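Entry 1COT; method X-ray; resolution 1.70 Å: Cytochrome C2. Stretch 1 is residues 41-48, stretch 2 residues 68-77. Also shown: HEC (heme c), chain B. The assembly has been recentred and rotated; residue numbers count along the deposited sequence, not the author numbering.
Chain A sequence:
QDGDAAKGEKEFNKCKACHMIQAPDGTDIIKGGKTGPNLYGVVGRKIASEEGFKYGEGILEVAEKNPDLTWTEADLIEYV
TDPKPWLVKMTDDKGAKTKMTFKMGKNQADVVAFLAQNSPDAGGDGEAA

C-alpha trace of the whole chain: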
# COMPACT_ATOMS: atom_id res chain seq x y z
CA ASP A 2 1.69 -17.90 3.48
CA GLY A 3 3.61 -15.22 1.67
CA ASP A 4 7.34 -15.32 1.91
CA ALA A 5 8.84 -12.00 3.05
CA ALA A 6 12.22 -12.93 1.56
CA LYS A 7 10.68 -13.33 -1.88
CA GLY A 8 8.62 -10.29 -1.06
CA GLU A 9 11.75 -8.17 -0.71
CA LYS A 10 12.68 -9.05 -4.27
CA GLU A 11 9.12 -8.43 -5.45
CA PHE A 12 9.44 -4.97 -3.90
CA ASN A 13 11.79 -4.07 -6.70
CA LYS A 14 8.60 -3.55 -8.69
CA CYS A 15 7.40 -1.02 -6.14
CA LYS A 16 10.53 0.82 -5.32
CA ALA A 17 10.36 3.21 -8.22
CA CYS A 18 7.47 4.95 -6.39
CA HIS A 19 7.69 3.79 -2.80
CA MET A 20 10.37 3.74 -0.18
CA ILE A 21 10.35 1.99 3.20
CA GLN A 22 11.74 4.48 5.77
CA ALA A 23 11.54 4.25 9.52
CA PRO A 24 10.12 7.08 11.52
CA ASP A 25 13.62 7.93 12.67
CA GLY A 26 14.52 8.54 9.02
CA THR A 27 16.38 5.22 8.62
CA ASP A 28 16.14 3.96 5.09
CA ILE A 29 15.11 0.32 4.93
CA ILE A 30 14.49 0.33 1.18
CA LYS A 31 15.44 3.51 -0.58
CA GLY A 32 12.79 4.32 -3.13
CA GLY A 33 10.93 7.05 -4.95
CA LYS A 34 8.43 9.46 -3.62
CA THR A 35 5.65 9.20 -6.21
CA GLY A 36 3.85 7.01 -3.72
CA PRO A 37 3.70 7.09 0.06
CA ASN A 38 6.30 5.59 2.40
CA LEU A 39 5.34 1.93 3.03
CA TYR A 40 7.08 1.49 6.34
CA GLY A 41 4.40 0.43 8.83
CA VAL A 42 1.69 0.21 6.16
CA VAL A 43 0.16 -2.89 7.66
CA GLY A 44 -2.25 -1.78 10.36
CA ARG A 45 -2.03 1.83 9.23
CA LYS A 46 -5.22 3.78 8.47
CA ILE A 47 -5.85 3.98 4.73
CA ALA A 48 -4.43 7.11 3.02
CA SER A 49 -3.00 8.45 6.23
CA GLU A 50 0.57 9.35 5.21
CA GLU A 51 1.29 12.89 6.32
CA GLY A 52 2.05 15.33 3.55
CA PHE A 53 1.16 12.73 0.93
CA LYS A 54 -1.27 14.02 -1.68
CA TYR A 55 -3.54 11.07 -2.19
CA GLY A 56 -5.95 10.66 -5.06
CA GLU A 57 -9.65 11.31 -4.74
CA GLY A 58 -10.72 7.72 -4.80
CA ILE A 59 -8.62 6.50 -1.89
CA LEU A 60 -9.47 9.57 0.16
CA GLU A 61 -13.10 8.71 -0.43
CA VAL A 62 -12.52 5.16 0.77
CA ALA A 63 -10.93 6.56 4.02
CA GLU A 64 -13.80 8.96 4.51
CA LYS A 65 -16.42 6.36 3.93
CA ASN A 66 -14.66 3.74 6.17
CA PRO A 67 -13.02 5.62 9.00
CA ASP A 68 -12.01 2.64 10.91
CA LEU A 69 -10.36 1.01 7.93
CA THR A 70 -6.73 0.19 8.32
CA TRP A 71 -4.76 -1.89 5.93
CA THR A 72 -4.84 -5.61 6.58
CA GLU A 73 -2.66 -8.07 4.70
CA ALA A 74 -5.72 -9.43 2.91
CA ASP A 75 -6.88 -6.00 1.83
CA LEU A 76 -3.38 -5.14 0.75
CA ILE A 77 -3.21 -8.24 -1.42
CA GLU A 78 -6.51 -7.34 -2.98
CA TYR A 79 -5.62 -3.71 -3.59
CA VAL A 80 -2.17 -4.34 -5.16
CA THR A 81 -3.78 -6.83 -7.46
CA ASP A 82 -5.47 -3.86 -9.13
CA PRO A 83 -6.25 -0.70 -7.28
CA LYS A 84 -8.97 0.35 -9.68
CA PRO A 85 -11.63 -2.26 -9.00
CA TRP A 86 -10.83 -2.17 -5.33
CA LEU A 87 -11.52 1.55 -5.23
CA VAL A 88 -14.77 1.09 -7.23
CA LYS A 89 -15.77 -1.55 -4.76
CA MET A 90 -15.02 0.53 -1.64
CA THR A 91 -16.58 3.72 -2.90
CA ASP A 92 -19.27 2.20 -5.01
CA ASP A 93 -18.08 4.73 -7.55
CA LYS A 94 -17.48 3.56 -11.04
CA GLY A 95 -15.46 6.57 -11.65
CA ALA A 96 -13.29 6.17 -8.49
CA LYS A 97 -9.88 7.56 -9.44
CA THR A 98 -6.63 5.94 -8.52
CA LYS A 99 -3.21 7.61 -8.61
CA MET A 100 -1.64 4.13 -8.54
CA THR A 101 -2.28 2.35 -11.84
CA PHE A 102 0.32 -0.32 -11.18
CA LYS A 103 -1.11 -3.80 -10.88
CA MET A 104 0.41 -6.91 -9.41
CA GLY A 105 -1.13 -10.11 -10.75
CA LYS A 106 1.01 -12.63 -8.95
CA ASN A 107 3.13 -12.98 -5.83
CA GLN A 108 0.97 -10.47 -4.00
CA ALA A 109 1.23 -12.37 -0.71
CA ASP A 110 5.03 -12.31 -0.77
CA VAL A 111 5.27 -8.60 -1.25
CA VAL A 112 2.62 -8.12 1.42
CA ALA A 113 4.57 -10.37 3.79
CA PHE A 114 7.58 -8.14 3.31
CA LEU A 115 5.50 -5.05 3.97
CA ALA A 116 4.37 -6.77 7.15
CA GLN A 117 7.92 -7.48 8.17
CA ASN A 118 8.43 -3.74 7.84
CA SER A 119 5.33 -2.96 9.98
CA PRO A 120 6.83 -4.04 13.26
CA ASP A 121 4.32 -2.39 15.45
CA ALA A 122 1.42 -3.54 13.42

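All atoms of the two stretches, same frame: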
# COMPACT_ATOMS: atom_id res chain seq x y z
N GLY A 41 5.55 0.52 7.95
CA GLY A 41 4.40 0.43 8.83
C GLY A 41 3.06 0.51 8.13
O GLY A 41 2.07 0.90 8.75
N VAL A 42 2.98 0.14 6.85
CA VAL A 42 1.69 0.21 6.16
C VAL A 42 0.67 -0.76 6.70
O VAL A 42 -0.53 -0.47 6.74
CB VAL A 42 1.79 0.14 4.63
CG1 VAL A 42 2.31 -1.23 4.19
CG2 VAL A 42 0.46 0.46 3.96
N VAL A 43 1.12 -1.94 7.13
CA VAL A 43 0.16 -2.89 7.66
C VAL A 43 -0.33 -2.38 9.00
O VAL A 43 0.47 -2.11 9.90
CB VAL A 43 0.75 -4.29 7.79
CG1 VAL A 43 -0.33 -5.29 8.21
CG2 VAL A 43 1.39 -4.72 6.47
N GLY A 44 -1.64 -2.26 9.14
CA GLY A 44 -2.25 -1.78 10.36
C GLY A 44 -2.42 -0.27 10.33
O GLY A 44 -3.07 0.30 11.21
N ARG A 45 -1.88 0.38 9.31
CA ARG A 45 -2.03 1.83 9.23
C ARG A 45 -3.36 2.22 8.59
O ARG A 45 -3.83 1.55 7.68
CB ARG A 45 -0.90 2.31 8.34
CG ARG A 45 -0.86 3.78 8.09
CD ARG A 45 0.50 4.10 7.47
NE ARG A 45 0.46 4.24 6.02
CZ ARG A 45 1.56 4.20 5.27
NH1 ARG A 45 2.77 4.03 5.81
NH2 ARG A 45 1.44 4.34 3.96
N LYS A 46 -3.96 3.32 9.05
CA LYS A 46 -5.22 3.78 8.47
C LYS A 46 -5.01 4.09 7.00
O LYS A 46 -3.98 4.63 6.60
CB LYS A 46 -5.64 5.09 9.14
CG LYS A 46 -7.04 5.56 8.77
CD LYS A 46 -7.45 6.86 9.46
CE LYS A 46 -8.92 7.18 9.33
NZ LYS A 46 -9.34 7.31 7.93
N ILE A 47 -5.97 3.72 6.16
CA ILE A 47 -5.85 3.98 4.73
C ILE A 47 -5.59 5.46 4.45
O ILE A 47 -6.17 6.31 5.13
CB ILE A 47 -7.22 3.70 4.08
CG1 ILE A 47 -7.76 2.33 4.48
CG2 ILE A 47 -7.17 3.86 2.57
CD1 ILE A 47 -6.91 1.16 3.97
N ALA A 48 -4.76 5.75 3.45
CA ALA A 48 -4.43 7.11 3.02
C ALA A 48 -4.18 8.02 4.20
O ALA A 48 -4.81 9.06 4.33
CB ALA A 48 -5.57 7.67 2.17
N ASP A 68 -12.74 3.56 10.11
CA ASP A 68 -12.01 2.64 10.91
C ASP A 68 -11.15 1.70 10.08
O ASP A 68 -10.51 0.80 10.62
CB ASP A 68 -13.03 1.81 11.69
CG ASP A 68 -14.08 1.19 10.80
OD1 ASP A 68 -14.30 1.53 9.65
OD2 ASP A 68 -14.74 0.24 11.41
N LEU A 69 -11.14 1.89 8.77
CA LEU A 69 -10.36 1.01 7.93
C LEU A 69 -8.87 1.27 7.96
O LEU A 69 -8.38 2.36 7.71
CB LEU A 69 -10.87 1.05 6.48
CG LEU A 69 -10.26 -0.03 5.58
CD1 LEU A 69 -10.58 -1.40 6.17
CD2 LEU A 69 -10.86 0.09 4.19
N THR A 70 -8.17 0.19 8.27
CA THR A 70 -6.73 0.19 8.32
C THR A 70 -6.33 -0.93 7.39
O THR A 70 -7.09 -1.86 7.17
CB THR A 70 -6.17 -0.03 9.73
OG1 THR A 70 -6.55 -1.31 10.19
CG2 THR A 70 -6.68 1.06 10.67
N TRP A 71 -5.15 -0.83 6.83
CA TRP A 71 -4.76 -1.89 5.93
C TRP A 71 -4.44 -3.22 6.58
O TRP A 71 -3.62 -3.30 7.50
CB TRP A 71 -3.42 -1.49 5.30
CG TRP A 71 -3.56 -0.48 4.23
CD1 TRP A 71 -3.02 0.76 4.25
CD2 TRP A 71 -4.26 -0.63 2.99
NE1 TRP A 71 -3.33 1.41 3.08
CE2 TRP A 71 -4.09 0.58 2.30
CE3 TRP A 71 -4.99 -1.68 2.43
CZ2 TRP A 71 -4.66 0.76 1.03
CZ3 TRP A 71 -5.55 -1.49 1.18
CH2 TRP A 71 -5.38 -0.28 0.49
N THR A 72 -5.08 -4.27 6.10
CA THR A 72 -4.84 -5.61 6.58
C THR A 72 -4.07 -6.29 5.47
O THR A 72 -4.10 -5.80 4.34
CB THR A 72 -6.14 -6.40 6.80
OG1 THR A 72 -6.84 -6.49 5.58
CG2 THR A 72 -6.98 -5.70 7.86
N GLU A 73 -3.39 -7.39 5.76
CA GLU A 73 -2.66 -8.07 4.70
C GLU A 73 -3.60 -8.50 3.57
O GLU A 73 -3.28 -8.37 2.39
CB GLU A 73 -1.85 -9.27 5.25
CG GLU A 73 -0.53 -8.86 5.91
CD GLU A 73 0.20 -10.02 6.53
OE1 GLU A 73 0.96 -10.74 5.91
OE2 GLU A 73 -0.08 -10.17 7.80
N ALA A 74 -4.77 -9.01 3.93
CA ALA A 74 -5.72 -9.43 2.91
C ALA A 74 -6.16 -8.30 2.00
O ALA A 74 -6.21 -8.44 0.78
CB ALA A 74 -6.94 -10.06 3.57
N ASP A 75 -6.46 -7.15 2.60
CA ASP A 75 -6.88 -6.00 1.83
C ASP A 75 -5.74 -5.53 0.95
O ASP A 75 -5.94 -5.11 -0.19
CB ASP A 75 -7.26 -4.89 2.80
CG ASP A 75 -8.67 -5.02 3.28
OD1 ASP A 75 -9.22 -6.15 2.92
OD2 ASP A 75 -9.24 -4.17 3.91
N LEU A 76 -4.53 -5.58 1.51
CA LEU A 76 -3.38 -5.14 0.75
C LEU A 76 -3.19 -6.02 -0.48
O LEU A 76 -2.92 -5.53 -1.57
CB LEU A 76 -2.09 -5.05 1.58
CG LEU A 76 -1.98 -3.87 2.55
CD1 LEU A 76 -0.96 -4.19 3.63
CD2 LEU A 76 -1.56 -2.61 1.79
N ILE A 77 -3.36 -7.33 -0.30
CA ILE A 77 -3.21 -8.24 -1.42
C ILE A 77 -4.24 -7.90 -2.48
O ILE A 77 -3.94 -7.85 -3.67
CB ILE A 77 -3.43 -9.65 -0.88
CG1 ILE A 77 -2.15 -10.10 -0.20
CG2 ILE A 77 -3.81 -10.59 -2.01
CD1 ILE A 77 -2.36 -11.37 0.62
FE HEC B . 1.78 2.00 -4.84
CHA HEC B . -0.33 3.90 -3.03
CHB HEC B . 1.43 -0.52 -2.64
CHC HEC B . 3.90 0.09 -6.66
CHD HEC B . 2.26 4.56 -7.00
NA HEC B . 0.75 1.72 -3.18
C1A HEC B . -0.08 2.66 -2.58
C2A HEC B . -0.64 2.09 -1.37
C3A HEC B . -0.16 0.84 -1.24
C4A HEC B . 0.71 0.62 -2.36
CMA HEC B . -0.45 -0.17 -0.15
CAA HEC B . -1.60 2.80 -0.46
CBA HEC B . -0.79 3.50 0.65
CGA HEC B . -1.60 4.20 1.75
O1A HEC B . -0.93 5.01 2.32
O2A HEC B . -2.76 3.99 2.04
NB HEC B . 2.50 0.18 -4.72
C1B HEC B . 2.27 -0.68 -3.69
C2B HEC B . 3.02 -1.87 -3.93
C3B HEC B . 3.68 -1.69 -5.06
C4B HEC B . 3.36 -0.42 -5.55
CMB HEC B . 2.95 -3.10 -3.00
CAB HEC B . 4.50 -2.70 -5.76
CBB HEC B . 3.93 -4.04 -6.16
NC HEC B . 2.83 2.23 -6.47
C1C HEC B . 3.67 1.35 -7.09
C2C HEC B . 4.27 1.96 -8.25
C3C HEC B . 3.81 3.22 -8.33
C4C HEC B . 2.93 3.39 -7.22
CMC HEC B . 5.25 1.26 -9.20
CAC HEC B . 4.12 4.31 -9.33
CBC HEC B . 4.43 4.17 -10.79
ND HEC B . 1.07 3.85 -5.01
C1D HEC B . 1.41 4.76 -5.98
C2D HEC B . 0.70 6.00 -5.74
C3D HEC B . -0.00 5.79 -4.61
C4D HEC B . 0.21 4.46 -4.17
CMD HEC B . 0.76 7.25 -6.59
CAD HEC B . -0.98 6.73 -4.00
CBD HEC B . -2.33 6.24 -4.62
CGD HEC B . -3.48 7.18 -4.58
O1D HEC B . -3.48 8.24 -4.00
O2D HEC B . -4.50 6.77 -5.20
O HOH W 1 -9.77 4.80 6.97

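The two stretches lie side by side and are joined first through their backbones. Neither forms a regular strand here, but Lys-46 and Thr-70 make a single beta bridge, with their CA atoms 3.9 Å apart. Three backbone hydrogen bonds join the two stretches. Gly-44 N donates to Trp-71 O at 2.8 Å, Trp-71 N donates to Arg-45 O at 2.9 Å, and Ile-47 N donates to Leu-69 O at 3.2 Å. All three are close to straight.

Val-42 to Arg-45 form a type II turn, closed by Arg-45 N to Val-42 O at 3.0 Å. Gly-44 has a positive phi, and a CB there would jam against the preceding carbonyl oxygen. In the second stretch, Thr-72 caps the helix that begins at Glu-73: its OG1 accepts from Asp-75 N at 3.1 Å.

The apolar contacts centre on Trp-71 and Ile-47. Ile-47 CD1 sits over one face of the indole, 3.4 Å from the centroid of the five-membered ring, a CH-pi contact. Its CG1 meets Leu-69 CG at 3.6 Å. Val-42 CG2 approaches Trp-71 CD1 at 3.5 Å, obliquely to the ring. Leu-76 points from the helix toward the first stretch, and its CD1 packs on Val-43 CG2 at 3.7 Å.

One water links the stretches at the polar margin. It accepts from Lys-46 NZ at 2.7 Å and donates to Leu-69 O at 2.9 Å, so that carbonyl serves both Ile-47 N and the water.

Both stretches also bind one heme propionate. Trp-71 NE1 donates to HEC O2A at 2.8 Å, and Ala-48 N donates to the same HEC O2A at 3.0 Å. Arg-45 NH2 donates to HEC O1A at 3.0 Å. The carboxylate thus adds a shared anchor to the direct contacts.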